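Local coordinates for protein citrate synthase (Thermotoga maritima, PDB 2P2W) that probably catalyses the condensation of oxaloacetate with acetyl-CoA and water to give citrate and CoA, the entry step of the tricarboxylic acid cycle, at residues 24-29 with 257-262; 17-22 with 250-255; 67-72 with 141-146; 40-45 with 145-150. One frame throughout, in Å; residues are numbered along the deposited sequence.

Contact 1: 24-29 with 257-262; sequences GRLYYR and DPRAVF
Gly24 meets Pro258 where the backbones come closest, with Gly24 CA and Asp257 CA 5.7 Å apart. Strand 25-28 runs almost square to the first turn, 258-262, of helix 258-270, at 96°, and their axes come no nearer than 9.2 Å. The strand is the central one of the small antiparallel sheet of this citrate synthase, and the helix begins beside its N-terminal end. Gly24 and Arg25 form a G1 beta bulge opposite Asp20. No hydrogen bond joins the two segments.

Pro258 does most of the touching. The CB, CG and CD side of its ring lies against Gly24 O, with Pro258 CD 3.4 Å from it. Further along the strand, Pro258 CG packs on Leu26 CB. Leu26 CG is anti to the backbone N (chi1 177°), and the CD2 branch crosses the aliphatic part of Arg259. Leu26 CD2 is 3.8 Å from Arg259 CD. Tyr253 covers both Leu26 and Pro258.

The Arg259 chain bends at chi3 (-56°) and turns its guanidinium back to Asp257. Asp257 is the N-cap of the helix, and its OD1 accepts from Arg259 N as well as from Arg259 NE. Asp257 OD2 has a second partner in Val299 N. Arg259 NH1 binds a citrate anion, probably from the crystallisation liquor, close to the predicted active-site His250. Asp257 therefore holds a residue of the anion site in place. The grip is side-on and nearly flat: Arg259 NE reaches the syn lone pair of Asp257 OD1 at 3.0 Å, and Arg259 NH2 reaches Asp257 OD2 at 2.7 Å.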
loop_
_atom_site.group_PDB
_atom_site.type_symbol
_atom_site.label_atom_id
_atom_site.label_comp_id
_atom_site.label_asym_id
_atom_site.label_seq_id
_atom_site.Cartn_x
_atom_site.Cartn_y
_atom_site.Cartn_z
ATOM N N GLY A 24 25.914 14.172 -1.019
ATOM C CA GLY A 24 25.611 13.378 0.160
ATOM C C GLY A 24 25.108 14.182 1.342
ATOM O O GLY A 24 25.590 14.020 2.463
ATOM N N ARG A 25 24.136 15.052 1.097
ATOM C CA ARG A 25 23.566 15.869 2.159
ATOM C C ARG A 25 22.054 15.690 2.201
ATOM O O ARG A 25 21.415 15.471 1.172
ATOM C CB ARG A 25 23.906 17.350 1.946
ATOM C CG ARG A 25 25.391 17.677 2.049
ATOM C CD ARG A 25 25.982 17.214 3.377
ATOM N NE ARG A 25 25.444 17.934 4.529
ATOM C CZ ARG A 25 25.760 19.190 4.844
ATOM N NH1 ARG A 25 26.611 19.874 4.093
ATOM N NH2 ARG A 25 25.231 19.758 5.923
ATOM N N LEU A 26 21.490 15.768 3.400
ATOM C CA LEU A 26 20.049 15.623 3.594
ATOM C C LEU A 26 19.585 16.748 4.503
ATOM O O LEU A 26 20.215 17.028 5.523
ATOM C CB LEU A 26 19.729 14.270 4.242
ATOM C CG LEU A 26 18.257 13.998 4.570
ATOM C CD1 LEU A 26 17.438 13.962 3.281
ATOM C CD2 LEU A 26 18.143 12.672 5.315
ATOM N N TYR A 27 18.478 17.387 4.134
ATOM C CA TYR A 27 17.945 18.498 4.913
ATOM C C TYR A 27 16.445 18.349 5.148
ATOM O O TYR A 27 15.720 17.896 4.267
ATOM C CB TYR A 27 18.176 19.820 4.169
ATOM C CG TYR A 27 19.592 20.039 3.686
ATOM C CD1 TYR A 27 20.009 19.534 2.457
ATOM C CD2 TYR A 27 20.514 20.743 4.456
ATOM C CE1 TYR A 27 21.309 19.725 2.001
ATOM C CE2 TYR A 27 21.820 20.943 4.011
ATOM C CZ TYR A 27 22.208 20.432 2.782
ATOM O OH TYR A 27 23.488 20.639 2.328
ATOM N N TYR A 28 15.992 18.725 6.340
ATOM C CA TYR A 28 14.570 18.706 6.668
ATOM C C TYR A 28 14.179 20.181 6.661
ATOM O O TYR A 28 14.644 20.953 7.504
ATOM C CB TYR A 28 14.322 18.138 8.065
ATOM C CG TYR A 28 14.519 16.642 8.215
ATOM C CD1 TYR A 28 14.851 15.833 7.123
ATOM C CD2 TYR A 28 14.358 16.033 9.463
ATOM C CE1 TYR A 28 15.019 14.445 7.276
ATOM C CE2 TYR A 28 14.522 14.662 9.624
ATOM C CZ TYR A 28 14.852 13.874 8.530
ATOM O OH TYR A 28 15.022 12.518 8.706
ATOM N N ARG A 29 13.338 20.569 5.709
ATOM C CA ARG A 29 12.910 21.958 5.585
ATOM C C ARG A 29 14.068 22.947 5.763
ATOM O O ARG A 29 13.947 23.948 6.476
ATOM C CB ARG A 29 11.784 22.264 6.585
ATOM C CG ARG A 29 10.460 21.570 6.246
ATOM C CD ARG A 29 9.347 21.970 7.209
ATOM N NE ARG A 29 8.148 21.145 7.068
ATOM C CZ ARG A 29 7.287 21.222 6.056
ATOM N NH1 ARG A 29 7.484 22.092 5.073
ATOM N NH2 ARG A 29 6.220 20.432 6.033
ATOM N N ASP A 257 26.099 8.158 2.508
ATOM C CA ASP A 257 24.768 8.487 3.008
ATOM C C ASP A 257 25.073 9.154 4.353
ATOM O O ASP A 257 25.615 8.513 5.249
ATOM C CB ASP A 257 23.978 7.177 3.178
ATOM C CG ASP A 257 22.595 7.370 3.783
ATOM O OD1 ASP A 257 22.363 8.351 4.525
ATOM O OD2 ASP A 257 21.730 6.504 3.514
ATOM N N PRO A 258 24.742 10.452 4.504
ATOM C CA PRO A 258 25.006 11.181 5.756
ATOM C C PRO A 258 24.443 10.526 7.018
ATOM O O PRO A 258 25.017 10.657 8.103
ATOM C CB PRO A 258 24.403 12.561 5.490
ATOM C CG PRO A 258 23.275 12.256 4.550
ATOM C CD PRO A 258 23.891 11.254 3.604
ATOM N N ARG A 259 23.319 9.830 6.877
ATOM C CA ARG A 259 22.709 9.146 8.014
ATOM C C ARG A 259 23.575 7.944 8.400
ATOM O O ARG A 259 23.727 7.633 9.584
ATOM C CB ARG A 259 21.300 8.677 7.651
ATOM C CG ARG A 259 20.389 9.796 7.160
ATOM C CD ARG A 259 19.156 9.221 6.484
ATOM N NE ARG A 259 19.527 8.325 5.391
ATOM C CZ ARG A 259 18.663 7.586 4.703
ATOM N NH1 ARG A 259 17.368 7.640 4.992
ATOM N NH2 ARG A 259 19.093 6.788 3.733
ATOM N N ALA A 260 24.142 7.269 7.402
ATOM C CA ALA A 260 25.001 6.115 7.665
ATOM C C ALA A 260 26.280 6.592 8.358
ATOM O O ALA A 260 26.769 5.955 9.291
ATOM C CB ALA A 260 25.349 5.396 6.356
ATOM N N VAL A 261 26.816 7.716 7.893
ATOM C CA VAL A 261 28.026 8.282 8.479
ATOM C C VAL A 261 27.785 8.630 9.946
ATOM O O VAL A 261 28.608 8.317 10.815
ATOM C CB VAL A 261 28.463 9.556 7.724
ATOM C CG1 VAL A 261 29.636 10.213 8.441
ATOM C CG2 VAL A 261 28.842 9.200 6.286
ATOM N N PHE A 262 26.652 9.273 10.219
ATOM C CA PHE A 262 26.305 9.657 11.581
ATOM C C PHE A 262 26.216 8.413 12.473
ATOM O O PHE A 262 26.839 8.359 13.534
ATOM C CB PHE A 262 24.968 10.422 11.593
ATOM C CG PHE A 262 24.622 11.030 12.926
ATOM C CD1 PHE A 262 24.259 10.227 14.007
ATOM C CD2 PHE A 262 24.664 12.410 13.106
ATOM C CE1 PHE A 262 23.944 10.789 15.243
ATOM C CE2 PHE A 262 24.352 12.986 14.339
ATOM C CZ PHE A 262 23.991 12.175 15.410
#

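Contact 2: 17-22 with 250-255; sequences CYLDGI and HRVYKT
Gly21 and Tyr253 meet backbone to backbone, their CA atoms 3.8 Å apart. One hydrogen bond ties the segments: Lys254 N donates to Gly21 O at 2.8 Å. It is nearly straight (177°), though the donor stands above the carbonyl plane. Two CA-H...O contacts flank it. Gly21 CA lies 3.3 Å from Val252 O, and Tyr253 CA approaches Gly21 O. A side chain on Gly21 would run into Val252 O, so the close approach depends on its absence.

Apolar packing centres on Leu19. Its CG is anti to the backbone N (chi1 175°), and its two branches have different partners. Leu19 CD2 meets Val252 CG1 tip to tip at 3.5 Å. Leu19 CD1 lies across the phenol end of Tyr253, 3.3 Å from Tyr253 CZ. Tyr253 CD2 in turn sits over one face of the His250 imidazole. Arg344 of the second subunit packs on Leu19 and Val252.

Polar bonds within the loop and to its surroundings follow. Val252 N donates to His250 ND1 at 2.7 Å. Gln176 OE1 bonds the Tyr253 hydroxyl. His250 NE2 and Arg251 NH2 bind citrate anions, probably from the crystallisation liquor. With His250 predicted to be catalytic, this is a strand end packed against the active-site histidine loop of a citrate synthase.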
loop_
_atom_site.group_PDB
_atom_site.type_symbol
_atom_site.label_atom_id
_atom_site.label_comp_id
_atom_site.label_asym_id
_atom_site.label_seq_id
_atom_site.Cartn_x
_atom_site.Cartn_y
_atom_site.Cartn_z
ATOM N N CYS A 17 11.600 18.193 2.273
ATOM C CA CYS A 17 12.972 17.721 2.367
ATOM C C CYS A 17 13.782 17.841 1.090
ATOM O O CYS A 17 13.293 17.556 -0.000
ATOM C CB CYS A 17 12.938 16.259 2.821
ATOM S SG CYS A 17 14.414 15.267 2.502
ATOM N N TYR A 18 15.029 18.273 1.241
ATOM C CA TYR A 18 15.925 18.390 0.104
ATOM C C TYR A 18 16.977 17.301 0.228
ATOM O O TYR A 18 17.714 17.240 1.214
ATOM C CB TYR A 18 16.600 19.764 0.059
ATOM C CG TYR A 18 17.655 19.871 -1.026
ATOM C CD1 TYR A 18 17.386 19.455 -2.332
ATOM C CD2 TYR A 18 18.929 20.361 -0.741
ATOM C CE1 TYR A 18 18.363 19.521 -3.328
ATOM C CE2 TYR A 18 19.914 20.431 -1.728
ATOM C CZ TYR A 18 19.627 20.008 -3.016
ATOM O OH TYR A 18 20.603 20.064 -3.985
ATOM N N LEU A 19 17.022 16.433 -0.776
ATOM C CA LEU A 19 17.970 15.332 -0.814
ATOM C C LEU A 19 19.037 15.642 -1.859
ATOM O O LEU A 19 18.755 15.644 -3.054
ATOM C CB LEU A 19 17.241 14.040 -1.179
ATOM C CG LEU A 19 18.080 12.780 -1.396
ATOM C CD1 LEU A 19 18.916 12.493 -0.165
ATOM C CD2 LEU A 19 17.155 11.612 -1.706
ATOM N N ASP A 20 20.256 15.914 -1.400
ATOM C CA ASP A 20 21.361 16.224 -2.300
ATOM C C ASP A 20 22.180 14.953 -2.503
ATOM O O ASP A 20 23.123 14.691 -1.761
ATOM C CB ASP A 20 22.240 17.318 -1.690
ATOM C CG ASP A 20 23.348 17.773 -2.624
ATOM O OD1 ASP A 20 23.669 17.040 -3.581
ATOM O OD2 ASP A 20 23.907 18.863 -2.390
ATOM N N GLY A 21 21.809 14.166 -3.507
ATOM C CA GLY A 21 22.512 12.921 -3.775
ATOM C C GLY A 21 23.941 13.086 -4.260
ATOM O O GLY A 21 24.785 12.224 -4.028
ATOM N N ILE A 22 24.220 14.196 -4.932
ATOM C CA ILE A 22 25.564 14.443 -5.450
ATOM C C ILE A 22 26.584 14.710 -4.341
ATOM O O ILE A 22 27.681 14.158 -4.362
ATOM C CB ILE A 22 25.562 15.629 -6.443
ATOM C CG1 ILE A 22 24.681 15.290 -7.646
ATOM C CG2 ILE A 22 26.984 15.935 -6.904
ATOM C CD1 ILE A 22 24.536 16.427 -8.646
ATOM N N HIS A 250 22.250 3.003 -3.471
ATOM C CA HIS A 250 21.149 3.934 -3.307
ATOM C C HIS A 250 20.757 4.493 -4.667
ATOM O O HIS A 250 21.583 4.585 -5.583
ATOM C CB HIS A 250 21.555 5.069 -2.356
ATOM C CG HIS A 250 20.397 5.838 -1.803
ATOM N ND1 HIS A 250 19.778 6.859 -2.493
ATOM C CD2 HIS A 250 19.730 5.720 -0.629
ATOM C CE1 HIS A 250 18.782 7.339 -1.767
ATOM N NE2 HIS A 250 18.731 6.664 -0.632
ATOM N N ARG A 251 19.486 4.853 -4.795
ATOM C CA ARG A 251 18.971 5.407 -6.036
ATOM C C ARG A 251 19.433 6.856 -6.221
ATOM O O ARG A 251 19.716 7.287 -7.341
ATOM C CB ARG A 251 17.435 5.337 -6.025
ATOM C CG ARG A 251 16.730 6.074 -7.166
ATOM C CD ARG A 251 17.103 5.514 -8.527
ATOM N NE ARG A 251 16.803 4.089 -8.663
ATOM C CZ ARG A 251 15.631 3.585 -9.044
ATOM N NH1 ARG A 251 14.608 4.386 -9.334
ATOM N NH2 ARG A 251 15.492 2.269 -9.161
ATOM N N VAL A 252 19.545 7.593 -5.117
ATOM C CA VAL A 252 19.914 9.004 -5.183
ATOM C C VAL A 252 21.328 9.370 -4.737
ATOM O O VAL A 252 22.027 10.101 -5.438
ATOM C CB VAL A 252 18.905 9.857 -4.379
ATOM C CG1 VAL A 252 19.172 11.337 -4.605
ATOM C CG2 VAL A 252 17.479 9.489 -4.788
ATOM N N TYR A 253 21.745 8.899 -3.568
ATOM C CA TYR A 253 23.095 9.183 -3.124
ATOM C C TYR A 253 24.098 8.581 -4.106
ATOM O O TYR A 253 24.058 7.400 -4.431
ATOM C CB TYR A 253 23.303 8.558 -1.732
ATOM C CG TYR A 253 22.562 9.308 -0.663
ATOM C CD1 TYR A 253 22.797 10.669 -0.464
ATOM C CD2 TYR A 253 21.666 8.640 0.176
ATOM C CE1 TYR A 253 22.131 11.353 0.551
ATOM C CE2 TYR A 253 21.009 9.321 1.195
ATOM C CZ TYR A 253 21.247 10.670 1.387
ATOM O OH TYR A 253 20.624 11.346 2.421
ATOM N N LYS A 254 24.992 9.454 -4.618
ATOM C CA LYS A 254 26.102 8.976 -5.437
ATOM C C LYS A 254 27.420 8.910 -4.645
ATOM O O LYS A 254 28.512 8.809 -5.188
ATOM C CB LYS A 254 26.258 9.934 -6.612
ATOM C CG LYS A 254 25.047 9.882 -7.541
ATOM C CD LYS A 254 25.222 10.783 -8.761
ATOM C CE LYS A 254 24.104 10.594 -9.789
ATOM N NZ LYS A 254 24.672 10.593 -11.134
ATOM N N THR A 255 27.265 9.017 -3.311
ATOM C CA THR A 255 28.410 8.957 -2.408
ATOM C C THR A 255 27.948 8.499 -1.024
ATOM O O THR A 255 26.943 7.816 -0.877
ATOM C CB THR A 255 29.006 10.362 -2.303
ATOM O OG1 THR A 255 30.165 10.327 -1.465
ATOM C CG2 THR A 255 27.978 11.310 -1.679
#

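Contact 3: 67-72 with 141-146; sequences MADYRE and PRKDLS
Arg71 reaches across to the turn at 142-145 and holds its last carbonyl. The grip is end-on, with both terminal nitrogens on one atom: Arg71 NH1 lies 3.0 Å and Arg71 NH2 2.9 Å from Leu145 O. Leu145 O is in the guanidinium plane, but both nitrogens come from the same face of the carbonyl plane. Arg142 O also lies at the guanidinium edge, 2.9 Å from Arg71 NH1. The chain of Arg71 is extended from CG to NE (chi2 173°, chi3 -177°), which carries the guanidinium to the carbonyls at the two ends of the turn. Ala68 CA lies over one face of this guanidinium, toward its rim.

Packing contacts lie around this grip. Arg71 CB slides past Pro141 CB at 3.8 Å, and the bent Glu72 chain sets its OE2 against Pro141 CD. Ala68 CB packs on Lys143 CG at 3.8 Å. Beyond it, the Lys143 chain passes obliquely over Asp69, with CE near Asp69 OD1, but the charges do not pair: Asp69 OD1 and Lys143 NZ are 4.5 Å apart. Lys143 NZ bonds Arg65 O of helix 57-69 instead.

A second shell sets these groups. Arg142 grips Asp144 side-on, with Arg142 NH2 2.8 Å from Asp144 OD2. Leu145 CD1 rests on one face of the Arg142 guanidinium, toward its rim, and Tyr153 makes a cation-pi contact with Arg142. Helix 110-133 touches Pro141 through Thr124 and Tyr128. The contact thus joins the end of helix 57-69 to a type I beta turn, Arg142 to Leu145, that leads into helix 147-156.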
loop_
_atom_site.group_PDB
_atom_site.type_symbol
_atom_site.label_atom_id
_atom_site.label_comp_id
_atom_site.label_asym_id
_atom_site.label_seq_id
_atom_site.Cartn_x
_atom_site.Cartn_y
_atom_site.Cartn_z
ATOM N N MET A 67 1.134 14.465 22.158
ATOM C CA MET A 67 1.546 13.151 21.687
ATOM C C MET A 67 1.457 12.134 22.820
ATOM O O MET A 67 1.010 11.009 22.613
ATOM C CB MET A 67 2.971 13.200 21.122
ATOM C CG MET A 67 3.069 13.960 19.804
ATOM S SD MET A 67 4.679 13.789 19.008
ATOM C CE MET A 67 4.658 12.046 18.601
ATOM N N ALA A 68 1.858 12.540 24.021
ATOM C CA ALA A 68 1.820 11.644 25.175
ATOM C C ALA A 68 0.389 11.237 25.538
ATOM O O ALA A 68 0.158 10.164 26.099
ATOM C CB ALA A 68 2.492 12.308 26.372
ATOM N N ASP A 69 -0.569 12.095 25.210
ATOM C CA ASP A 69 -1.969 11.831 25.509
ATOM C C ASP A 69 -2.613 10.938 24.428
ATOM O O ASP A 69 -3.737 10.466 24.594
ATOM C CB ASP A 69 -2.709 13.173 25.627
ATOM C CG ASP A 69 -4.019 13.067 26.387
ATOM O OD1 ASP A 69 -4.069 12.347 27.409
ATOM O OD2 ASP A 69 -4.995 13.728 25.972
ATOM N N TYR A 70 -1.887 10.700 23.336
ATOM C CA TYR A 70 -2.382 9.877 22.225
ATOM C C TYR A 70 -1.758 8.480 22.124
ATOM O O TYR A 70 -1.916 7.801 21.104
ATOM C CB TYR A 70 -2.134 10.579 20.886
ATOM C CG TYR A 70 -2.981 11.797 20.603
ATOM C CD1 TYR A 70 -4.308 11.865 21.026
ATOM C CD2 TYR A 70 -2.477 12.849 19.837
ATOM C CE1 TYR A 70 -5.115 12.953 20.687
ATOM C CE2 TYR A 70 -3.272 13.936 19.491
ATOM C CZ TYR A 70 -4.589 13.983 19.917
ATOM O OH TYR A 70 -5.384 15.053 19.569
ATOM N N ARG A 71 -1.070 8.042 23.173
ATOM C CA ARG A 71 -0.399 6.740 23.156
ATOM C C ARG A 71 -1.240 5.497 23.428
ATOM O O ARG A 71 -0.745 4.375 23.292
ATOM C CB ARG A 71 0.760 6.762 24.151
ATOM C CG ARG A 71 1.792 7.826 23.855
ATOM C CD ARG A 71 2.825 7.912 24.962
ATOM N NE ARG A 71 3.774 8.991 24.710
ATOM C CZ ARG A 71 4.640 9.449 25.605
ATOM N NH1 ARG A 71 4.677 8.918 26.821
ATOM N NH2 ARG A 71 5.460 10.443 25.285
ATOM N N GLU A 72 -2.501 5.675 23.800
ATOM C CA GLU A 72 -3.344 4.528 24.127
ATOM C C GLU A 72 -3.999 3.816 22.948
ATOM O O GLU A 72 -4.360 4.437 21.948
ATOM C CB GLU A 72 -4.452 4.945 25.105
ATOM C CG GLU A 72 -3.971 5.510 26.430
ATOM C CD GLU A 72 -3.114 4.530 27.209
ATOM O OE1 GLU A 72 -3.413 3.319 27.178
ATOM O OE2 GLU A 72 -2.143 4.972 27.856
ATOM N N PRO A 141 1.675 2.941 28.729
ATOM C CA PRO A 141 2.418 4.156 28.390
ATOM C C PRO A 141 2.454 5.080 29.607
ATOM O O PRO A 141 1.462 5.196 30.327
ATOM C CB PRO A 141 1.597 4.763 27.250
ATOM C CG PRO A 141 0.906 3.577 26.641
ATOM C CD PRO A 141 0.507 2.769 27.846
ATOM N N ARG A 142 3.593 5.725 29.843
ATOM C CA ARG A 142 3.728 6.647 30.967
ATOM C C ARG A 142 3.715 8.070 30.429
ATOM O O ARG A 142 4.582 8.446 29.636
ATOM C CB ARG A 142 5.032 6.384 31.718
ATOM C CG ARG A 142 4.998 5.136 32.586
ATOM C CD ARG A 142 6.346 4.893 33.231
ATOM N NE ARG A 142 6.874 6.093 33.879
ATOM C CZ ARG A 142 8.024 6.134 34.545
ATOM N NH1 ARG A 142 8.763 5.036 34.654
ATOM N NH2 ARG A 142 8.442 7.269 35.095
ATOM N N LYS A 143 2.743 8.864 30.865
ATOM C CA LYS A 143 2.623 10.228 30.374
ATOM C C LYS A 143 3.738 11.165 30.830
ATOM O O LYS A 143 3.896 12.251 30.273
ATOM C CB LYS A 143 1.256 10.817 30.753
ATOM C CG LYS A 143 0.732 11.811 29.717
ATOM C CD LYS A 143 -0.634 12.369 30.081
ATOM C CE LYS A 143 -1.169 13.267 28.965
ATOM N NZ LYS A 143 -0.307 14.460 28.759
ATOM N N ASP A 144 4.517 10.751 31.827
ATOM C CA ASP A 144 5.612 11.590 32.309
ATOM C C ASP A 144 6.909 11.349 31.534
ATOM O O ASP A 144 7.926 11.984 31.811
ATOM C CB ASP A 144 5.849 11.365 33.812
ATOM C CG ASP A 144 6.380 9.979 34.124
ATOM O OD1 ASP A 144 5.848 8.994 33.569
ATOM O OD2 ASP A 144 7.322 9.869 34.940
ATOM N N LEU A 145 6.866 10.444 30.557
ATOM C CA LEU A 145 8.043 10.129 29.742
ATOM C C LEU A 145 7.910 10.630 28.299
ATOM O O LEU A 145 6.804 10.762 27.779
ATOM C CB LEU A 145 8.277 8.617 29.717
ATOM C CG LEU A 145 8.555 7.897 31.042
ATOM C CD1 LEU A 145 8.795 6.420 30.762
ATOM C CD2 LEU A 145 9.775 8.511 31.727
ATOM N N SER A 146 9.042 10.894 27.652
ATOM C CA SER A 146 9.041 11.364 26.265
ATOM C C SER A 146 8.659 10.213 25.336
ATOM O O SER A 146 8.597 9.062 25.766
ATOM C CB SER A 146 10.425 11.893 25.877
ATOM O OG SER A 146 11.327 10.829 25.622
#

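Contact 4: 40-45 with 145-150; sequences STFEET and LSHVEN
The N-terminal ends of helices 42-51 and 147-156 meet here, and a glutamate of one helix reaches the first turn of the other. Glu43 OE2 accepts from His147 N at 2.8 Å. The N-H comes from above the carboxylate plane. The Glu43 chain turns at chi2 (99°) to bring its carboxylate there, and OE2 also touches His147 CB. The positive end of the helix dipole would probably steady this carboxylate.

Water 1 extends the link. It donates to Glu43 OE1 and accepts from Val148 N at 2.9 Å and from Ser146 OG at 3.1 Å. Glu43 thus meets the helix start directly through one oxygen and through water with the other.

The aromatic contact lies alongside. His147 CD2 sits over the centre of one face of Phe42, 3.4 Å from Phe42 CE1. The ring planes are 43° apart. Val148 CG2 packs on Phe42 CB at 3.8 Å, and Met67 of helix 57-69 covers both Glu43 and His147.

Each helix start has its own cap. Thr41 OG1 accepts from Glu44 N. Glu149 N donates to Ser146 OG, while Ser146 N returns a nearly straight bond (177°) to Glu149 OE1, completing a capping box.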
loop_
_atom_site.group_PDB
_atom_site.type_symbol
_atom_site.label_atom_id
_atom_site.label_comp_id
_atom_site.label_asym_id
_atom_site.label_seq_id
_atom_site.Cartn_x
_atom_site.Cartn_y
_atom_site.Cartn_z
ATOM N N SER A 40 18.219 17.861 18.439
ATOM C CA SER A 40 16.773 17.819 18.630
ATOM C C SER A 40 16.276 16.574 19.348
ATOM O O SER A 40 17.054 15.824 19.936
ATOM C CB SER A 40 16.073 17.951 17.268
ATOM O OG SER A 40 14.719 18.354 17.412
ATOM N N THR A 41 14.962 16.381 19.303
ATOM C CA THR A 41 14.297 15.241 19.923
ATOM C C THR A 41 13.237 14.773 18.932
ATOM O O THR A 41 12.942 15.472 17.961
ATOM C CB THR A 41 13.576 15.640 21.228
ATOM O OG1 THR A 41 12.610 16.657 20.935
ATOM C CG2 THR A 41 14.566 16.164 22.256
ATOM N N PHE A 42 12.660 13.603 19.179
ATOM C CA PHE A 42 11.637 13.073 18.286
ATOM C C PHE A 42 10.495 14.072 18.119
ATOM O O PHE A 42 10.145 14.441 17.000
ATOM C CB PHE A 42 11.079 11.757 18.835
ATOM C CG PHE A 42 10.263 10.976 17.837
ATOM C CD1 PHE A 42 8.963 11.365 17.522
ATOM C CD2 PHE A 42 10.789 9.839 17.225
ATOM C CE1 PHE A 42 8.195 10.631 16.613
ATOM C CE2 PHE A 42 10.032 9.095 16.313
ATOM C CZ PHE A 42 8.732 9.490 16.006
ATOM N N GLU A 43 9.916 14.507 19.236
ATOM C CA GLU A 43 8.802 15.441 19.190
ATOM C C GLU A 43 9.130 16.780 18.541
ATOM O O GLU A 43 8.318 17.313 17.786
ATOM C CB GLU A 43 8.237 15.678 20.594
ATOM C CG GLU A 43 7.606 14.445 21.220
ATOM C CD GLU A 43 8.528 13.727 22.187
ATOM O OE1 GLU A 43 9.756 13.712 21.955
ATOM O OE2 GLU A 43 8.018 13.164 23.177
ATOM N N GLU A 44 10.308 17.330 18.825
ATOM C CA GLU A 44 10.677 18.617 18.237
ATOM C C GLU A 44 10.869 18.544 16.724
ATOM O O GLU A 44 10.420 19.427 15.991
ATOM C CB GLU A 44 11.951 19.174 18.882
ATOM C CG GLU A 44 12.253 20.604 18.453
ATOM C CD GLU A 44 13.575 21.120 18.984
ATOM O OE1 GLU A 44 14.632 20.592 18.580
ATOM O OE2 GLU A 44 13.554 22.057 19.812
ATOM N N THR A 45 11.541 17.500 16.246
ATOM C CA THR A 45 11.752 17.377 14.810
ATOM C C THR A 45 10.450 17.017 14.094
ATOM O O THR A 45 10.202 17.476 12.983
ATOM C CB THR A 45 12.843 16.339 14.490
ATOM O OG1 THR A 45 14.105 16.816 14.988
ATOM C CG2 THR A 45 12.951 16.126 12.974
ATOM N N LEU A 145 6.866 10.444 30.557
ATOM C CA LEU A 145 8.043 10.129 29.742
ATOM C C LEU A 145 7.910 10.630 28.299
ATOM O O LEU A 145 6.804 10.762 27.779
ATOM C CB LEU A 145 8.277 8.617 29.717
ATOM C CG LEU A 145 8.555 7.897 31.042
ATOM C CD1 LEU A 145 8.795 6.420 30.762
ATOM C CD2 LEU A 145 9.775 8.511 31.727
ATOM N N SER A 146 9.042 10.894 27.652
ATOM C CA SER A 146 9.041 11.364 26.265
ATOM C C SER A 146 8.659 10.213 25.336
ATOM O O SER A 146 8.597 9.062 25.766
ATOM C CB SER A 146 10.425 11.893 25.877
ATOM O OG SER A 146 11.327 10.829 25.622
ATOM N N HIS A 147 8.402 10.532 24.069
ATOM C CA HIS A 147 8.019 9.531 23.068
ATOM C C HIS A 147 8.995 8.349 23.004
ATOM O O HIS A 147 8.579 7.189 23.046
ATOM C CB HIS A 147 7.921 10.196 21.688
ATOM C CG HIS A 147 7.283 9.341 20.634
ATOM N ND1 HIS A 147 5.965 8.936 20.696
ATOM C CD2 HIS A 147 7.774 8.839 19.476
ATOM C CE1 HIS A 147 5.673 8.224 19.619
ATOM N NE2 HIS A 147 6.752 8.151 18.864
ATOM N N VAL A 148 10.289 8.643 22.902
ATOM C CA VAL A 148 11.309 7.597 22.813
ATOM C C VAL A 148 11.587 6.941 24.172
ATOM O O VAL A 148 11.714 5.719 24.258
ATOM C CB VAL A 148 12.620 8.163 22.217
ATOM C CG1 VAL A 148 13.664 7.062 22.093
ATOM C CG2 VAL A 148 12.339 8.777 20.850
ATOM N N GLU A 149 11.684 7.745 25.229
ATOM C CA GLU A 149 11.910 7.205 26.573
ATOM C C GLU A 149 10.817 6.191 26.875
ATOM O O GLU A 149 11.076 5.086 27.355
ATOM C CB GLU A 149 11.815 8.309 27.632
ATOM C CG GLU A 149 13.074 9.095 27.875
ATOM C CD GLU A 149 12.873 10.180 28.920
ATOM O OE1 GLU A 149 11.705 10.567 29.178
ATOM O OE2 GLU A 149 13.886 10.656 29.474
ATOM N N ASN A 150 9.583 6.591 26.596
ATOM C CA ASN A 150 8.435 5.741 26.855
ATOM C C ASN A 150 8.439 4.448 26.056
ATOM O O ASN A 150 8.012 3.402 26.555
ATOM C CB ASN A 150 7.141 6.489 26.573
ATOM C CG ASN A 150 5.929 5.630 26.826
ATOM O OD1 ASN A 150 5.624 5.276 27.967
ATOM N ND2 ASN A 150 5.210 5.307 25.758
HETATM O O HOH W 1 11.150 11.350 22.544
#

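Overall arrangement
Contacts 1 and 2 lie together, centres about 9 Å apart. They share the antiparallel sheet, where strands 17-20 and 25-28 are neighbours. Their segments alternate along the chain and bring the N-terminal hairpin to the region 250-262, at the predicted active site. Contacts 3 and 4 form a second pair, about 10 Å apart. They share Leu145 and Ser146, and Arg142 N meets Asn150 OD1 between them. Both fall within the long chain span bridged by contacts 1 and 2, in the helical part. Contact 4 touches contact 1 through Tyr28 and Thr45. Contact 3 lies about 35 Å from contact 2, centre to centre, across the chain's centre and away from the predicted catalytic residues.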